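Local structure of STIL N-terminal domain-containing protein (Trichoplax adhaerens, 5OI9) at residues A[158-163]-A[228-233]; A[213-218]-A[260-265]; A[297-302]-A[306-311]. The protein probably takes part in centriole assembly, as STIL does through CEP85 binding and PLK4 activation, the chain here being its N-terminal domain. All blocks are in the same frame, centred on the assembly; numbering follows the deposited sequence.

Contact 1: A[158-163]-A[228-233]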
ATOM      1  N   ASP A 158     -12.983  -5.050   2.490  1.00 22.27           N
ATOM      2  CA  ASP A 158     -12.810  -3.840   3.280  1.00 24.23           C
ATOM      3  C   ASP A 158     -12.613  -2.621   2.387  1.00 19.66           C
ATOM      4  O   ASP A 158     -12.464  -2.723   1.168  1.00 19.16           O
ATOM      5  CB  ASP A 158     -11.620  -3.987   4.234  1.00 24.63           C
ATOM      6  CG  ASP A 158     -11.843  -5.055   5.285  1.00 35.91           C
ATOM      7  OD1 ASP A 158     -13.017  -5.324   5.624  1.00 42.57           O
ATOM      8  OD2 ASP A 158     -10.845  -5.622   5.777  1.00 40.94           O
ATOM      9  N   SER A 159     -12.605  -1.450   3.027  1.00 15.42           N
ATOM     10  CA  SER A 159     -12.357  -0.198   2.327  1.00 20.61           C
ATOM     11  C   SER A 159     -10.984  -0.210   1.667  1.00 17.36           C
ATOM     12  O   SER A 159     -10.068  -0.913   2.101  1.00 20.62           O
ATOM     13  CB  SER A 159     -12.457   0.982   3.297  1.00 15.45           C
ATOM     14  OG  SER A 159     -13.766   1.104   3.828  1.00 20.40           O
ATOM     15  N   VAL A 160     -10.847   0.587   0.604  1.00 15.07           N
ATOM     16  CA  VAL A 160      -9.570   0.700  -0.089  1.00 14.04           C
ATOM     17  C   VAL A 160      -8.503   1.172   0.885  1.00 18.77           C
ATOM     18  O   VAL A 160      -8.697   2.147   1.623  1.00 15.20           O
ATOM     19  CB  VAL A 160      -9.695   1.649  -1.290  1.00 14.99           C
ATOM     20  CG1 VAL A 160      -8.320   2.001  -1.835  1.00 13.08           C
ATOM     21  CG2 VAL A 160     -10.556   1.018  -2.378  1.00 15.43           C
ATOM     22  N   ASP A 161      -7.369   0.472   0.898  1.00 18.16           N
ATOM     23  CA  ASP A 161      -6.263   0.769   1.800  1.00 19.86           C
ATOM     24  C   ASP A 161      -4.970   0.754   1.000  1.00 23.00           C
ATOM     25  O   ASP A 161      -4.649  -0.251   0.356  1.00 17.52           O
ATOM     26  CB  ASP A 161      -6.204  -0.248   2.947  1.00 25.42           C
ATOM     27  CG  ASP A 161      -5.318   0.207   4.098  1.00 31.44           C
ATOM     28  OD1 ASP A 161      -4.376   0.997   3.871  1.00 27.27           O
ATOM     29  OD2 ASP A 161      -5.568  -0.234   5.240  1.00 43.80           O
ATOM     30  N   ILE A 162      -4.230   1.866   1.041  1.00 16.17           N
ATOM     31  CA  ILE A 162      -2.954   1.941   0.336  1.00 18.05           C
ATOM     32  C   ILE A 162      -1.987   0.887   0.856  1.00 18.76           C
ATOM     33  O   ILE A 162      -1.131   0.395   0.111  1.00 17.73           O
ATOM     34  CB  ILE A 162      -2.360   3.360   0.454  1.00 19.29           C
ATOM     35  CG1 ILE A 162      -3.368   4.402  -0.027  1.00 23.35           C
ATOM     36  CG2 ILE A 162      -1.073   3.478  -0.347  1.00 15.18           C
ATOM     37  CD1 ILE A 162      -2.850   5.821   0.039  1.00 20.29           C
ATOM     38  N   LYS A 163      -2.111   0.508   2.133  1.00 17.79           N
ATOM     39  CA  LYS A 163      -1.240  -0.514   2.702  1.00 23.61           C
ATOM     40  C   LYS A 163      -1.416  -1.868   2.026  1.00 20.47           C
ATOM     41  O   LYS A 163      -0.503  -2.699   2.080  1.00 17.07           O
ATOM     42  CB  LYS A 163      -1.493  -0.647   4.206  1.00 20.26           C
ATOM     43  CG  LYS A 163      -1.147   0.598   5.008  1.00 18.91           C
ATOM     44  CD  LYS A 163      -1.364   0.379   6.501  1.00 31.67           C
ATOM     45  CE  LYS A 163      -2.839   0.232   6.838  1.00 35.97           C
ATOM     46  NZ  LYS A 163      -3.602   1.478   6.547  1.00 32.10           N
ATOM     47  N   GLN A 228      -9.073  10.291   2.737  1.00 31.87           N
ATOM     48  CA  GLN A 228      -9.592   9.707   1.513  1.00 28.61           C
ATOM     49  C   GLN A 228     -10.730   8.745   1.818  1.00 20.29           C
ATOM     50  O   GLN A 228     -10.704   8.016   2.813  1.00 18.65           O
ATOM     51  CB  GLN A 228      -8.484   8.974   0.754  1.00 24.17           C
ATOM     52  CG  GLN A 228      -7.367   9.870   0.258  1.00 24.24           C
ATOM     53  CD  GLN A 228      -6.296  10.100   1.301  1.00 31.35           C
ATOM     54  OE1 GLN A 228      -6.030   9.234   2.132  1.00 36.72           O
ATOM     55  NE2 GLN A 228      -5.676  11.275   1.266  1.00 37.34           N
ATOM     56  N   LYS A 229     -11.743   8.762   0.959  1.00 22.47           N
ATOM     57  CA  LYS A 229     -12.752   7.718   0.935  1.00 19.86           C
ATOM     58  C   LYS A 229     -13.118   7.457  -0.516  1.00 15.60           C
ATOM     59  O   LYS A 229     -12.897   8.295  -1.396  1.00 13.04           O
ATOM     60  CB  LYS A 229     -13.990   8.083   1.767  1.00 20.41           C
ATOM     61  CG  LYS A 229     -14.740   9.318   1.307  1.00 35.27           C
ATOM     62  CD  LYS A 229     -15.983   9.525   2.165  1.00 46.63           C
ATOM     63  CE  LYS A 229     -16.937  10.539   1.557  1.00 38.58           C
ATOM     64  NZ  LYS A 229     -18.274  10.486   2.214  1.00 42.52           N
ATOM     65  N   SER A 230     -13.655   6.267  -0.768  1.00 14.45           N
ATOM     66  CA  SER A 230     -13.977   5.879  -2.129  1.00 12.98           C
ATOM     67  C   SER A 230     -15.184   4.957  -2.116  1.00 14.28           C
ATOM     68  O   SER A 230     -15.575   4.418  -1.076  1.00 12.20           O
ATOM     69  CB  SER A 230     -12.792   5.192  -2.818  1.00 14.10           C
ATOM     70  OG  SER A 230     -12.653   3.855  -2.371  1.00 12.56           O
ATOM     71  N   GLY A 231     -15.771   4.792  -3.292  1.00 12.01           N
ATOM     72  CA  GLY A 231     -16.882   3.889  -3.476  1.00 14.32           C
ATOM     73  C   GLY A 231     -16.937   3.427  -4.912  1.00 14.90           C
ATOM     74  O   GLY A 231     -15.931   3.477  -5.626  1.00 11.45           O
ATOM     75  N   TYR A 232     -18.108   2.992  -5.356  1.00 11.00           N
ATOM     76  CA  TYR A 232     -18.243   2.425  -6.686  1.00 12.58           C
ATOM     77  C   TYR A 232     -19.392   3.105  -7.415  1.00 12.33           C
ATOM     78  O   TYR A 232     -20.256   3.742  -6.805  1.00 12.08           O
ATOM     79  CB  TYR A 232     -18.419   0.901  -6.599  1.00 12.13           C
ATOM     80  CG  TYR A 232     -17.242   0.266  -5.890  1.00 10.61           C
ATOM     81  CD1 TYR A 232     -16.088  -0.064  -6.586  1.00 12.65           C
ATOM     82  CD2 TYR A 232     -17.262   0.053  -4.518  1.00 13.83           C
ATOM     83  CE1 TYR A 232     -14.995  -0.617  -5.940  1.00 13.66           C
ATOM     84  CE2 TYR A 232     -16.176  -0.500  -3.861  1.00 12.74           C
ATOM     85  CZ  TYR A 232     -15.045  -0.835  -4.579  1.00 17.80           C
ATOM     86  OH  TYR A 232     -13.954  -1.384  -3.934  1.00 15.00           O
ATOM     87  N   VAL A 233     -19.368   2.989  -8.740  1.00 13.25           N
ATOM     88  CA  VAL A 233     -20.304   3.687  -9.612  1.00 13.29           C
ATOM     89  C   VAL A 233     -21.149   2.648 -10.332  1.00 10.57           C
ATOM     90  O   VAL A 233     -20.617   1.789 -11.047  1.00 10.69           O
ATOM     91  CB  VAL A 233     -19.581   4.594 -10.620  1.00 12.09           C
ATOM     92  CG1 VAL A 233     -20.593   5.290 -11.522  1.00 11.16           C
ATOM     93  CG2 VAL A 233     -18.714   5.608  -9.895  1.00 10.94           C
TER
HETATM   94  O   HOH W   1     -13.837  -0.872  -1.386  1.00 20.42           O
HETATM   95  O   HOH W   2     -13.140   2.036  -0.356  1.00 14.36           O
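Ser230 OG sits at a meeting of three groups: water 2 at 2.8 Å, the hydroxyl of Tyr271 through a weak hydrogen bond, and, from the loop, the methyl of Val160, whose CG2 lies 3.5 Å from OG. Water 2 also accepts from Val160 N, at 2.9 Å, and thus carries the backbone of 158-163 over to the strand without any direct hydrogen bond between the two. Val160 holds CG1 anti to its backbone N (chi1 168°), which leaves CG2 beside that N; CG2 touches the serine directly, while the amide reaches it through water 2. A second water bridges two residues along each segment, from Tyr232 OH to a carbonyl. Water 1 is 2.6 Å from Tyr232 OH and gives a long, weak bond to Asp158 O at 3.4 Å, a carbonyl also held by Arg278 NH2 of helix 270-281.

Just after Val160 the loop is braced by its own side chains. Asp161 OD1 takes Lys163 N at 2.9 Å from above the carboxylate plane, an Asx turn at the start of the short 3-10 segment, while Lys163 NZ bends back to the syn lone pair of the same oxygen at 2.8 Å, a salt bridge. Ile162 packs on Leu77 and Ile79 of strand 69-79, so the loop reaches toward the nine-strand sheet as well as toward strand 229-235 of the seven-strand sheet. The loop and strand 229-235 are thus linked here through waters and one valine methyl, with no direct hydrogen bond.

Contact 2: A[213-218]-A[260-265]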
ATOM      1  N   ARG A 213     -25.111  14.152  -3.475  1.00 16.31           N
ATOM      2  CA  ARG A 213     -25.291  15.536  -3.044  1.00 21.73           C
ATOM      3  C   ARG A 213     -24.284  15.923  -1.968  1.00 18.06           C
ATOM      4  O   ARG A 213     -23.817  17.069  -1.931  1.00 23.08           O
ATOM      5  CB  ARG A 213     -26.721  15.748  -2.543  1.00 18.52           C
ATOM      6  CG  ARG A 213     -27.691  16.200  -3.623  1.00 25.09           C
ATOM      7  CD  ARG A 213     -29.116  16.353  -3.100  1.00 24.86           C
ATOM      8  NE  ARG A 213     -29.870  15.107  -3.189  1.00 37.38           N
ATOM      9  CZ  ARG A 213     -30.337  14.433  -2.144  1.00 26.67           C
ATOM     10  NH1 ARG A 213     -30.141  14.889  -0.913  1.00 23.93           N
ATOM     11  NH2 ARG A 213     -31.009  13.306  -2.332  1.00 22.94           N
ATOM     12  N   SER A 214     -23.935  14.987  -1.084  1.00 20.47           N
ATOM     13  CA  SER A 214     -22.970  15.301  -0.034  1.00 23.20           C
ATOM     14  C   SER A 214     -21.551  15.388  -0.581  1.00 20.35           C
ATOM     15  O   SER A 214     -20.723  16.127  -0.035  1.00 25.81           O
ATOM     16  CB  SER A 214     -23.050  14.262   1.086  1.00 24.32           C
ATOM     17  OG  SER A 214     -22.705  12.974   0.611  1.00 31.16           O
ATOM     18  N   LEU A 215     -21.249  14.649  -1.651  1.00 20.38           N
ATOM     19  CA  LEU A 215     -19.912  14.702  -2.236  1.00 18.59           C
ATOM     20  C   LEU A 215     -19.692  15.998  -3.003  1.00 26.00           C
ATOM     21  O   LEU A 215     -18.603  16.580  -2.951  1.00 26.48           O
ATOM     22  CB  LEU A 215     -19.688  13.497  -3.148  1.00 17.10           C
ATOM     23  CG  LEU A 215     -19.483  12.164  -2.431  1.00 18.55           C
ATOM     24  CD1 LEU A 215     -19.556  11.011  -3.416  1.00 15.11           C
ATOM     25  CD2 LEU A 215     -18.153  12.160  -1.697  1.00 22.12           C
ATOM     26  N   SER A 216     -20.704  16.462  -3.729  1.00 23.22           N
ATOM     27  CA  SER A 216     -20.607  17.734  -4.428  1.00 26.56           C
ATOM     28  C   SER A 216     -20.903  18.924  -3.527  1.00 29.73           C
ATOM     29  O   SER A 216     -20.773  20.065  -3.979  1.00 32.28           O
ATOM     30  CB  SER A 216     -21.554  17.751  -5.632  1.00 21.33           C
ATOM     31  OG  SER A 216     -22.906  17.680  -5.211  1.00 44.81           O
ATOM     32  N   GLY A 217     -21.287  18.684  -2.270  1.00 28.04           N
ATOM     33  CA  GLY A 217     -21.616  19.750  -1.366  1.00 26.40           C
ATOM     34  C   GLY A 217     -20.382  20.465  -0.842  1.00 33.43           C
ATOM     35  O   GLY A 217     -19.238  20.092  -1.139  1.00 37.18           O
ATOM     36  N   PRO A 218     -20.612  21.507  -0.036  1.00 40.78           N
ATOM     37  CA  PRO A 218     -19.490  22.346   0.418  1.00 43.60           C
ATOM     38  C   PRO A 218     -18.509  21.635   1.332  1.00 40.91           C
ATOM     39  O   PRO A 218     -17.364  22.087   1.443  1.00 44.72           O
ATOM     40  CB  PRO A 218     -20.194  23.500   1.144  1.00 47.91           C
ATOM     41  CG  PRO A 218     -21.516  22.937   1.557  1.00 45.12           C
ATOM     42  CD  PRO A 218     -21.911  21.997   0.459  1.00 41.10           C
ATOM     43  N   TRP A 260     -15.681   6.056  -7.560  1.00 11.42           N
ATOM     44  CA  TRP A 260     -15.536   7.455  -7.190  1.00 12.98           C
ATOM     45  C   TRP A 260     -14.541   7.557  -6.043  1.00 12.46           C
ATOM     46  O   TRP A 260     -14.423   6.645  -5.219  1.00 11.75           O
ATOM     47  CB  TRP A 260     -16.881   8.100  -6.804  1.00  9.31           C
ATOM     48  CG  TRP A 260     -17.566   7.495  -5.617  1.00 12.44           C
ATOM     49  CD1 TRP A 260     -18.538   6.535  -5.632  1.00 13.27           C
ATOM     50  CD2 TRP A 260     -17.349   7.824  -4.240  1.00 12.12           C
ATOM     51  NE1 TRP A 260     -18.933   6.242  -4.349  1.00 12.19           N
ATOM     52  CE2 TRP A 260     -18.218   7.018  -3.476  1.00 14.83           C
ATOM     53  CE3 TRP A 260     -16.501   8.717  -3.578  1.00 12.67           C
ATOM     54  CZ2 TRP A 260     -18.261   7.077  -2.084  1.00 13.41           C
ATOM     55  CZ3 TRP A 260     -16.542   8.771  -2.193  1.00 16.57           C
ATOM     56  CH2 TRP A 260     -17.418   7.957  -1.463  1.00 12.47           C
ATOM     57  N   VAL A 261     -13.799   8.663  -6.013  1.00 11.28           N
ATOM     58  CA  VAL A 261     -12.778   8.899  -5.000  1.00 10.31           C
ATOM     59  C   VAL A 261     -12.920  10.326  -4.486  1.00 16.74           C
ATOM     60  O   VAL A 261     -13.134  11.260  -5.269  1.00 16.20           O
ATOM     61  CB  VAL A 261     -11.355   8.650  -5.548  1.00 12.29           C
ATOM     62  CG1 VAL A 261     -10.300   9.063  -4.525  1.00 10.72           C
ATOM     63  CG2 VAL A 261     -11.178   7.184  -5.926  1.00  8.46           C
ATOM     64  N   ASP A 262     -12.802  10.491  -3.171  1.00 17.02           N
ATOM     65  CA  ASP A 262     -12.942  11.780  -2.510  1.00 17.94           C
ATOM     66  C   ASP A 262     -11.743  12.018  -1.600  1.00 25.38           C
ATOM     67  O   ASP A 262     -11.129  11.075  -1.093  1.00 23.18           O
ATOM     68  CB  ASP A 262     -14.247  11.832  -1.698  1.00 21.38           C
ATOM     69  CG  ASP A 262     -14.447  13.152  -0.981  1.00 33.40           C
ATOM     70  OD1 ASP A 262     -13.904  14.176  -1.445  1.00 38.69           O
ATOM     71  OD2 ASP A 262     -15.143  13.160   0.057  1.00 34.15           O
ATOM     72  N   GLY A 263     -11.403  13.289  -1.408  1.00 21.54           N
ATOM     73  CA  GLY A 263     -10.418  13.667  -0.412  1.00 27.23           C
ATOM     74  C   GLY A 263      -8.975  13.676  -0.863  1.00 24.39           C
ATOM     75  O   GLY A 263      -8.083  13.533  -0.020  1.00 23.82           O
ATOM     76  N   VAL A 264      -8.710  13.835  -2.158  1.00 21.54           N
ATOM     77  CA  VAL A 264      -7.351  13.961  -2.665  1.00 22.45           C
ATOM     78  C   VAL A 264      -7.226  15.303  -3.373  1.00 21.34           C
ATOM     79  O   VAL A 264      -8.218  15.950  -3.714  1.00 19.88           O
ATOM     80  CB  VAL A 264      -6.963  12.808  -3.617  1.00 21.48           C
ATOM     81  CG1 VAL A 264      -7.119  11.466  -2.922  1.00 21.06           C
ATOM     82  CG2 VAL A 264      -7.800  12.862  -4.884  1.00 16.15           C
ATOM     83  N   ILE A 265      -5.982  15.718  -3.597  1.00 20.60           N
ATOM     84  CA  ILE A 265      -5.733  16.981  -4.286  1.00 22.05           C
ATOM     85  C   ILE A 265      -5.770  16.801  -5.797  1.00 23.78           C
ATOM     86  O   ILE A 265      -6.292  17.658  -6.515  1.00 24.00           O
ATOM     87  CB  ILE A 265      -4.395  17.589  -3.812  1.00 25.65           C
ATOM     88  CG1 ILE A 265      -4.578  18.245  -2.442  1.00 29.23           C
ATOM     89  CG2 ILE A 265      -3.867  18.600  -4.816  1.00 26.57           C
ATOM     90  CD1 ILE A 265      -3.310  18.823  -1.863  1.00 33.47           C
TER
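Leu215 and Trp260 meet through two side-chain settings. The indole CG stands between its own backbone N and carbonyl carbon (chi1 62°), and this swings the ring off the strand to offer a face to the helix; Leu215, with CG beside its backbone N (chi1 -73°), crosses the tryptophan side chain at about a right angle, CD1 reaching the face and CD2 the rim. CD1 rests over the six-membered ring, 3.8 Å from the centroid and only 11° off the normal, a CH-pi contact. CD2 lies 3.8 Å from Trp260 CZ3, and there it also meets the next side chain of the strand on this same side, Asp262. Asp262 OD2 is 3.6 Å from Leu215 CD2, a methyl lying against an oxygen by van der Waals contact, and Asp262 CB lies in the plane of the indole at its edge. The leucine fork thus straddles the step from ring to carboxylate.

The polar end of the indole is tied elsewhere: Trp260 NE1 gives a hydrogen bond to Val244 O of strand 241-245. Around the fork, Lys229 and Tyr301, on the strands flanking 256-264, also touch Leu215, so Leu215 touches side chains of three neighbouring strands. Just past Asp262 the strand turns a corner at Gly263, whose positive phi would jam a side chain against the carbonyl oxygen of Asp262.

No hydrogen bond or salt bridge joins the two segments. Helix 210-216 is held to the sheet here by dispersion and CH-pi attraction through a single buried leucine; its methyl probably limits water on that side of the carboxylate, and Lys229, whose side chain touches Asp262, may help to stabilise its negative charge.

Contact 3: A[297-302]-A[306-311]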
ATOM      1  N   ILE A 297     -14.922   4.288 -15.470  1.00 12.21           N
ATOM      2  CA  ILE A 297     -15.049   5.701 -15.145  1.00 12.18           C
ATOM      3  C   ILE A 297     -14.547   5.939 -13.730  1.00 10.90           C
ATOM      4  O   ILE A 297     -14.688   5.096 -12.838  1.00 11.45           O
ATOM      5  CB  ILE A 297     -16.503   6.191 -15.325  1.00 13.49           C
ATOM      6  CG1 ILE A 297     -16.561   7.721 -15.292  1.00 15.45           C
ATOM      7  CG2 ILE A 297     -17.415   5.590 -14.258  1.00 14.92           C
ATOM      8  CD1 ILE A 297     -17.831   8.300 -15.869  1.00 22.64           C
ATOM      9  N   LEU A 298     -13.924   7.097 -13.538  1.00 10.69           N
ATOM     10  CA  LEU A 298     -13.528   7.581 -12.225  1.00 13.25           C
ATOM     11  C   LEU A 298     -14.149   8.954 -12.028  1.00 10.34           C
ATOM     12  O   LEU A 298     -13.888   9.871 -12.811  1.00  8.60           O
ATOM     13  CB  LEU A 298     -12.003   7.652 -12.092  1.00 11.88           C
ATOM     14  CG  LEU A 298     -11.458   8.527 -10.959  1.00 11.90           C
ATOM     15  CD1 LEU A 298     -11.822   7.956  -9.597  1.00  8.68           C
ATOM     16  CD2 LEU A 298      -9.947   8.680 -11.098  1.00 12.42           C
ATOM     17  N   VAL A 299     -14.990   9.082 -11.008  1.00 13.35           N
ATOM     18  CA  VAL A 299     -15.544  10.367 -10.600  1.00 11.55           C
ATOM     19  C   VAL A 299     -14.693  10.854  -9.437  1.00 11.95           C
ATOM     20  O   VAL A 299     -14.746  10.293  -8.338  1.00 12.96           O
ATOM     21  CB  VAL A 299     -17.026  10.255 -10.216  1.00 13.75           C
ATOM     22  CG1 VAL A 299     -17.587  11.618  -9.863  1.00 13.02           C
ATOM     23  CG2 VAL A 299     -17.819   9.632 -11.356  1.00 10.01           C
ATOM     24  N   LEU A 300     -13.886  11.882  -9.681  1.00 11.98           N
ATOM     25  CA  LEU A 300     -12.855  12.316  -8.745  1.00 13.36           C
ATOM     26  C   LEU A 300     -13.284  13.624  -8.093  1.00 17.50           C
ATOM     27  O   LEU A 300     -13.313  14.671  -8.750  1.00 18.86           O
ATOM     28  CB  LEU A 300     -11.514  12.472  -9.460  1.00 10.92           C
ATOM     29  CG  LEU A 300     -10.287  12.664  -8.569  1.00 17.44           C
ATOM     30  CD1 LEU A 300     -10.131  11.489  -7.617  1.00 13.13           C
ATOM     31  CD2 LEU A 300      -9.039  12.836  -9.420  1.00 14.79           C
ATOM     32  N   TYR A 301     -13.598  13.565  -6.801  1.00 13.19           N
ATOM     33  CA  TYR A 301     -13.934  14.753  -6.017  1.00 15.63           C
ATOM     34  C   TYR A 301     -12.662  15.263  -5.355  1.00 17.99           C
ATOM     35  O   TYR A 301     -12.284  14.829  -4.267  1.00 20.96           O
ATOM     36  CB  TYR A 301     -15.007  14.430  -4.983  1.00 14.70           C
ATOM     37  CG  TYR A 301     -16.329  14.026  -5.587  1.00 16.34           C
ATOM     38  CD1 TYR A 301     -17.286  14.980  -5.906  1.00 15.58           C
ATOM     39  CD2 TYR A 301     -16.621  12.690  -5.839  1.00 14.04           C
ATOM     40  CE1 TYR A 301     -18.498  14.616  -6.461  1.00 18.25           C
ATOM     41  CE2 TYR A 301     -17.828  12.318  -6.392  1.00 13.61           C
ATOM     42  CZ  TYR A 301     -18.763  13.286  -6.703  1.00 19.85           C
ATOM     43  OH  TYR A 301     -19.968  12.922  -7.254  1.00 17.83           O
ATOM     44  N   THR A 302     -11.986  16.197  -6.018  1.00 16.05           N
ATOM     45  CA  THR A 302     -10.775  16.755  -5.437  1.00 21.24           C
ATOM     46  C   THR A 302     -11.121  17.799  -4.379  1.00 25.08           C
ATOM     47  O   THR A 302     -12.199  18.401  -4.382  1.00 21.85           O
ATOM     48  CB  THR A 302      -9.881  17.379  -6.512  1.00 20.42           C
ATOM     49  OG1 THR A 302     -10.502  18.558  -7.037  1.00 20.81           O
ATOM     50  CG2 THR A 302      -9.634  16.389  -7.641  1.00 19.29           C
ATOM     51  N   PRO A 306     -14.529  22.864  -6.935  1.00 20.74           N
ATOM     52  CA  PRO A 306     -15.917  22.717  -6.471  1.00 19.64           C
ATOM     53  C   PRO A 306     -16.661  21.576  -7.141  1.00 17.89           C
ATOM     54  O   PRO A 306     -17.562  20.993  -6.527  1.00 25.64           O
ATOM     55  CB  PRO A 306     -16.542  24.076  -6.809  1.00 15.23           C
ATOM     56  CG  PRO A 306     -15.755  24.566  -7.970  1.00 15.76           C
ATOM     57  CD  PRO A 306     -14.347  24.066  -7.769  1.00 15.70           C
ATOM     58  N   LYS A 307     -16.314  21.238  -8.379  1.00 14.63           N
ATOM     59  CA  LYS A 307     -16.988  20.179  -9.106  1.00 17.38           C
ATOM     60  C   LYS A 307     -16.044  19.005  -9.348  1.00 17.63           C
ATOM     61  O   LYS A 307     -14.827  19.190  -9.448  1.00 15.76           O
ATOM     62  CB  LYS A 307     -17.523  20.684 -10.452  1.00 18.32           C
ATOM     63  CG  LYS A 307     -18.719  21.613 -10.328  1.00 21.74           C
ATOM     64  CD  LYS A 307     -19.445  21.752 -11.659  1.00 35.03           C
ATOM     65  CE  LYS A 307     -20.778  22.461 -11.493  1.00 59.39           C
ATOM     66  NZ  LYS A 307     -21.568  22.475 -12.757  1.00 61.95           N
ATOM     67  N   PRO A 308     -16.572  17.786  -9.447  1.00 18.71           N
ATOM     68  CA  PRO A 308     -15.705  16.620  -9.637  1.00 18.26           C
ATOM     69  C   PRO A 308     -15.119  16.569 -11.038  1.00 15.64           C
ATOM     70  O   PRO A 308     -15.652  17.141 -11.992  1.00 18.26           O
ATOM     71  CB  PRO A 308     -16.648  15.437  -9.391  1.00 17.73           C
ATOM     72  CG  PRO A 308     -17.991  15.964  -9.776  1.00 19.44           C
ATOM     73  CD  PRO A 308     -17.990  17.402  -9.334  1.00 19.03           C
ATOM     74  N   GLU A 309     -13.998  15.867 -11.146  1.00 14.08           N
ATOM     75  CA  GLU A 309     -13.367  15.575 -12.423  1.00 16.13           C
ATOM     76  C   GLU A 309     -13.753  14.173 -12.876  1.00 17.17           C
ATOM     77  O   GLU A 309     -13.916  13.260 -12.062  1.00 16.94           O
ATOM     78  CB  GLU A 309     -11.843  15.676 -12.326  1.00 15.87           C
ATOM     79  CG  GLU A 309     -11.309  16.998 -11.803  1.00 19.67           C
ATOM     80  CD  GLU A 309      -9.799  16.973 -11.634  1.00 24.99           C
ATOM     81  OE1 GLU A 309      -9.203  15.884 -11.794  1.00 15.92           O
ATOM     82  OE2 GLU A 309      -9.209  18.037 -11.343  1.00 29.36           O
ATOM     83  N   PHE A 310     -13.890  14.006 -14.187  1.00 13.69           N
ATOM     84  CA  PHE A 310     -14.262  12.731 -14.783  1.00 15.24           C
ATOM     85  C   PHE A 310     -13.101  12.197 -15.608  1.00 16.33           C
ATOM     86  O   PHE A 310     -12.527  12.925 -16.426  1.00 14.47           O
ATOM     87  CB  PHE A 310     -15.516  12.876 -15.648  1.00 14.64           C
ATOM     88  CG  PHE A 310     -16.760  13.191 -14.861  1.00 18.96           C
ATOM     89  CD1 PHE A 310     -17.009  14.479 -14.418  1.00 17.50           C
ATOM     90  CD2 PHE A 310     -17.680  12.196 -14.565  1.00 16.83           C
ATOM     91  CE1 PHE A 310     -18.148  14.770 -13.694  1.00 14.81           C
ATOM     92  CE2 PHE A 310     -18.824  12.484 -13.842  1.00 16.72           C
ATOM     93  CZ  PHE A 310     -19.056  13.773 -13.407  1.00 16.12           C
ATOM     94  N   TRP A 311     -12.755  10.930 -15.382  1.00  9.24           N
ATOM     95  CA  TRP A 311     -11.674  10.261 -16.088  1.00 11.85           C
ATOM     96  C   TRP A 311     -12.138   8.894 -16.559  1.00 12.65           C
ATOM     97  O   TRP A 311     -12.928   8.227 -15.886  1.00 11.65           O
ATOM     98  CB  TRP A 311     -10.437  10.077 -15.196  1.00 12.58           C
ATOM     99  CG  TRP A 311      -9.833  11.339 -14.680  1.00 14.38           C
ATOM    100  CD1 TRP A 311     -10.319  12.139 -13.685  1.00 15.67           C
ATOM    101  CD2 TRP A 311      -8.610  11.941 -15.117  1.00 14.16           C
ATOM    102  NE1 TRP A 311      -9.475  13.204 -13.478  1.00 15.59           N
ATOM    103  CE2 TRP A 311      -8.418  13.106 -14.347  1.00 17.01           C
ATOM    104  CE3 TRP A 311      -7.656  11.607 -16.083  1.00 12.57           C
ATOM    105  CZ2 TRP A 311      -7.316  13.941 -14.518  1.00 17.26           C
ATOM    106  CZ3 TRP A 311      -6.562  12.433 -16.248  1.00 16.47           C
ATOM    107  CH2 TRP A 311      -6.401  13.589 -15.472  1.00 22.77           C
TER
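Leu298 with Trp311, Val299 with Phe310 and Leu300 with Glu309 form successive antiparallel pairs, the strand segments running at 155° to each other with their axes approaching to 4.8 Å. The outer two pairs are hydrogen-bonded and the middle one is not. Leu300 N reaches Glu309 O at 2.8 Å in an almost straight bond of 172°, and Glu309 N returns to Leu300 O at 2.8 Å; Leu298 and Trp311 exchange a similar pair of bonds.

Side chains alternate between the faces of the sheet. On one, Leu298, Leu300, Glu309 and Trp311 stand together. Glu309 keeps CG beside its backbone N (chi1 -55°) and runs extended beyond it, which brings its carboxylate to the edge of the indole: Trp311 NE1 donates to OE1 of Glu309 at 3.2 Å, in the ring plane and on the anti side of the oxygen. Leu300 CD2 comes obliquely beside this link, 4.1 Å from Trp311 NE1, and Thr302 CG2 touches the carboxylate from the other end.

On the face of Val299 and Phe310 the contacts are apolar. Val299 CG2 packs on Phe310 CE2 at 3.9 Å, and Ile297 CD1 meets the edge of the same ring near CD2, 4.1 Å away. Farther along, Pro308 lies beside Tyr301 and sets CB over the face of its ring, 3.8 Å from the centroid, a CH-pi contact. With an alanine in place of Tyr301, Pro308 CB would probably lose the aromatic face it lies over, opening a gap beside the proline ring.

Strands 296-302 and 309-314 thus make a beta hairpin, with the proline packed on the tyrosine next to its turn, inside the seven-strand mixed sheet, where strands 256-264 and 196-200 continue it on either side.

Overall arrangement
All three contacts reach the seven-strand sheet, each in a different way. Contact 3 is two strands of the sheet itself, held by regular backbone bonds; contact 2 lays a helix end on a strand through buried apolar packing; contact 1 brings in a loop from beside the nine-strand sheet and relies on waters. Contacts 2 and 3, with centres about 8 Å apart, share the pairing of strand 256-264 with 296-302, Val261 O lying 2.8 Å from Tyr301 N. On its other edge 256-264 pairs with 229-235 of contact 1. All are largely buried, but contact 1 lies nearer the chain's centre, about 12 Å against 22 Å for the others.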